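Local coordinates for phospho-2-dehydro-3-deoxyheptonate aldolase (Francisella tularensis, PDB 3TQK), which probably catalyses the stereospecific condensation of phosphoenolpyruvate with D-erythrose 4-phosphate, the first step of chorismate and aromatic amino acid biosynthesis, at residues Ser29-Ile40 against Phe150-Ala158. Sequence-based numbering, arbitrary orientation.
Sequences SFETVRKSRKEI and FAELITWGA
R37 reaches out from helix 27-45 and grips the backbone carbonyl of I154 side-on with two nitrogens: NE lies 2.9 Å and NH2 2.8 Å from I154 O. Both bonds are bent, with N-H...O angles of 142° and 145°, as expected when one oxygen is shared between two donors, and that oxygen sits in the guanidinium plane. The R37 chain is extended from CG to NE, which carries the guanidinium alongside the A151-I154 turn. A151 O also lies at the guanidinium edge, 2.9 Å from NH2, but the angle there is too poor for a hydrogen bond. V33 CG1, from the same helix, sits above one guanidinium face, near its rim, while V33 CG2 approaches E152 O at 3.6 Å. The two hydroxyls S36 OG and T155 OG1 lie 2.6 Å apart, close enough to hydrogen-bond. With chi1 at 57°, S36 OG turns back along its own helix and donates to T32 O, which also accepts from S36 N on the opposite face of the carbonyl plane. The apolar end follows: I40 CG2 packs on T155 CG2 (3.9 Å), and I40 CG1 comes obliquely to W156 CD1 (4.1 Å). At the other end S29 CB touches L153 CD2, while S29 OG bonds T131 of helix 116-132. W156 lies in the fourth strand of the TIM barrel, where its NE1 bonds H227; its side chain is about 12 Å from the manganese ion. The contact thus packs helix 27-45, which precedes the first barrel strand, against the N-terminal end of the fourth and the residues leading into it. The two-nitrogen grip restrains the backbone at I154, and the positive charge probably polarises that carbonyl, while the S36 and T155 hydroxyls, both on buried residues, meet each other.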
# COMPACT_ATOMS: atom_id res chain seq x y z
N SER A 29 -10.76 29.99 -4.62
CA SER A 29 -10.35 28.63 -4.31
C SER A 29 -10.06 28.46 -2.82
O SER A 29 -10.57 27.55 -2.20
CB SER A 29 -9.13 28.21 -5.15
OG SER A 29 -9.45 28.15 -6.53
N PHE A 30 -9.24 29.35 -2.26
CA PHE A 30 -8.88 29.29 -0.85
C PHE A 30 -10.12 29.26 0.04
O PHE A 30 -10.22 28.44 0.98
CB PHE A 30 -8.01 30.50 -0.49
CG PHE A 30 -7.74 30.63 0.98
CD1 PHE A 30 -6.81 29.81 1.61
CD2 PHE A 30 -8.40 31.59 1.74
CE1 PHE A 30 -6.55 29.93 2.98
CE2 PHE A 30 -8.15 31.72 3.11
CZ PHE A 30 -7.22 30.89 3.73
N GLU A 31 -11.07 30.14 -0.26
CA GLU A 31 -12.27 30.29 0.54
C GLU A 31 -13.23 29.13 0.38
O GLU A 31 -13.87 28.73 1.36
CB GLU A 31 -12.95 31.63 0.24
CG GLU A 31 -12.08 32.80 0.68
CD GLU A 31 -12.57 34.15 0.21
OE1 GLU A 31 -13.51 34.23 -0.61
OE2 GLU A 31 -11.97 35.15 0.68
N THR A 32 -13.32 28.57 -0.82
CA THR A 32 -14.11 27.37 -1.06
C THR A 32 -13.57 26.19 -0.25
O THR A 32 -14.34 25.44 0.36
CB THR A 32 -14.16 27.01 -2.56
OG1 THR A 32 -14.76 28.08 -3.28
CG2 THR A 32 -14.97 25.72 -2.82
N VAL A 33 -12.25 26.03 -0.24
CA VAL A 33 -11.65 24.91 0.47
C VAL A 33 -11.81 25.09 1.97
O VAL A 33 -12.25 24.17 2.66
CB VAL A 33 -10.16 24.71 0.12
CG1 VAL A 33 -9.56 23.58 0.95
CG2 VAL A 33 -9.98 24.42 -1.38
N ARG A 34 -11.49 26.28 2.47
CA ARG A 34 -11.55 26.56 3.89
C ARG A 34 -12.95 26.27 4.42
O ARG A 34 -13.12 25.56 5.41
CB ARG A 34 -11.19 28.01 4.19
CG ARG A 34 -11.21 28.33 5.70
CD ARG A 34 -10.87 29.77 5.99
NE ARG A 34 -11.80 30.67 5.31
CZ ARG A 34 -11.57 31.97 5.12
NH1 ARG A 34 -10.46 32.55 5.56
NH2 ARG A 34 -12.47 32.70 4.47
N LYS A 35 -13.95 26.82 3.73
CA LYS A 35 -15.33 26.68 4.15
C LYS A 35 -15.83 25.26 4.02
O LYS A 35 -16.38 24.70 4.98
CB LYS A 35 -16.21 27.63 3.32
CG LYS A 35 -17.71 27.58 3.60
CD LYS A 35 -18.41 28.59 2.68
CE LYS A 35 -19.91 28.65 2.86
NZ LYS A 35 -20.39 30.00 2.43
N SER A 36 -15.64 24.65 2.86
CA SER A 36 -16.16 23.31 2.61
C SER A 36 -15.51 22.27 3.53
O SER A 36 -16.15 21.30 3.91
CB SER A 36 -15.97 22.91 1.14
OG SER A 36 -14.62 22.98 0.73
N ARG A 37 -14.24 22.49 3.89
CA ARG A 37 -13.55 21.59 4.81
C ARG A 37 -14.19 21.61 6.20
O ARG A 37 -14.35 20.55 6.82
CB ARG A 37 -12.06 21.93 4.94
CG ARG A 37 -11.21 21.38 3.84
CD ARG A 37 -9.77 21.75 4.06
NE ARG A 37 -8.86 21.20 3.06
CZ ARG A 37 -7.58 21.54 2.96
NH1 ARG A 37 -7.05 22.41 3.80
NH2 ARG A 37 -6.81 21.00 2.02
N LYS A 38 -14.52 22.80 6.68
CA LYS A 38 -15.21 22.91 7.96
C LYS A 38 -16.58 22.22 7.87
O LYS A 38 -16.96 21.45 8.74
CB LYS A 38 -15.40 24.37 8.39
CG LYS A 38 -14.12 25.10 8.80
CD LYS A 38 -14.48 26.52 9.27
CE LYS A 38 -13.35 27.53 9.07
NZ LYS A 38 -13.90 28.93 8.96
N GLU A 39 -17.28 22.48 6.78
CA GLU A 39 -18.57 21.86 6.54
C GLU A 39 -18.55 20.33 6.49
O GLU A 39 -19.40 19.69 7.11
CB GLU A 39 -19.21 22.44 5.28
CG GLU A 39 -19.59 23.94 5.44
CD GLU A 39 -20.41 24.49 4.27
OE1 GLU A 39 -20.69 23.73 3.31
OE2 GLU A 39 -20.77 25.70 4.32
N ILE A 40 -17.59 19.72 5.79
CA ILE A 40 -17.56 18.25 5.72
C ILE A 40 -17.10 17.65 7.06
O ILE A 40 -17.59 16.59 7.45
CB ILE A 40 -16.68 17.69 4.56
CG1 ILE A 40 -16.91 16.19 4.37
CG2 ILE A 40 -15.19 17.97 4.79
CD1 ILE A 40 -18.34 15.77 4.11
N PHE A 150 -1.29 19.35 -5.16
CA PHE A 150 -2.66 19.87 -5.10
C PHE A 150 -3.45 19.65 -3.80
O PHE A 150 -4.66 19.92 -3.77
CB PHE A 150 -3.47 19.32 -6.28
CG PHE A 150 -3.37 17.83 -6.47
CD1 PHE A 150 -2.70 17.31 -7.56
CD2 PHE A 150 -3.93 16.95 -5.56
CE1 PHE A 150 -2.60 15.94 -7.74
CE2 PHE A 150 -3.82 15.59 -5.75
CZ PHE A 150 -3.15 15.09 -6.85
N ALA A 151 -2.81 19.20 -2.73
CA ALA A 151 -3.56 18.82 -1.50
C ALA A 151 -4.32 19.99 -0.85
O ALA A 151 -5.30 19.76 -0.14
CB ALA A 151 -2.62 18.17 -0.48
N GLU A 152 -3.86 21.22 -1.08
CA GLU A 152 -4.50 22.42 -0.56
C GLU A 152 -5.72 22.86 -1.39
O GLU A 152 -6.40 23.82 -1.03
CB GLU A 152 -3.48 23.58 -0.42
CG GLU A 152 -3.29 24.52 -1.67
CD GLU A 152 -2.38 23.96 -2.77
OE1 GLU A 152 -2.30 22.73 -2.95
OE2 GLU A 152 -1.75 24.77 -3.49
N LEU A 153 -6.00 22.16 -2.49
CA LEU A 153 -7.21 22.38 -3.29
C LEU A 153 -8.27 21.29 -3.01
O LEU A 153 -9.37 21.33 -3.56
CB LEU A 153 -6.84 22.37 -4.77
CG LEU A 153 -5.99 23.55 -5.24
CD1 LEU A 153 -5.32 23.22 -6.57
CD2 LEU A 153 -6.83 24.82 -5.34
N ILE A 154 -7.93 20.34 -2.15
CA ILE A 154 -8.79 19.19 -1.84
C ILE A 154 -9.49 19.40 -0.49
O ILE A 154 -8.84 19.68 0.54
CB ILE A 154 -7.97 17.90 -1.80
CG1 ILE A 154 -7.40 17.61 -3.19
CG2 ILE A 154 -8.80 16.71 -1.28
CD1 ILE A 154 -8.43 17.55 -4.28
N THR A 155 -10.82 19.27 -0.54
CA THR A 155 -11.69 19.36 0.63
C THR A 155 -11.80 18.02 1.36
O THR A 155 -11.80 17.98 2.59
CB THR A 155 -13.09 19.76 0.20
OG1 THR A 155 -13.07 21.13 -0.24
CG2 THR A 155 -14.11 19.58 1.36
N TRP A 156 -11.91 16.95 0.59
CA TRP A 156 -12.11 15.62 1.11
C TRP A 156 -11.33 14.65 0.25
O TRP A 156 -11.39 14.75 -0.97
CB TRP A 156 -13.59 15.24 1.04
CG TRP A 156 -13.90 13.86 1.47
CD1 TRP A 156 -14.27 13.47 2.72
CD2 TRP A 156 -13.91 12.69 0.67
NE1 TRP A 156 -14.50 12.13 2.75
CE2 TRP A 156 -14.29 11.63 1.49
CE3 TRP A 156 -13.63 12.43 -0.68
CZ2 TRP A 156 -14.39 10.33 1.03
CZ3 TRP A 156 -13.74 11.14 -1.14
CH2 TRP A 156 -14.11 10.10 -0.29
N GLY A 157 -10.62 13.72 0.86
CA GLY A 157 -9.83 12.75 0.11
C GLY A 157 -10.11 11.34 0.53
O GLY A 157 -10.72 11.11 1.56
N ALA A 158 -9.64 10.38 -0.26
CA ALA A 158 -9.85 8.97 0.02
C ALA A 158 -8.56 8.17 -0.02
O ALA A 158 -7.67 8.47 -0.82
CB ALA A 158 -10.84 8.38 -0.96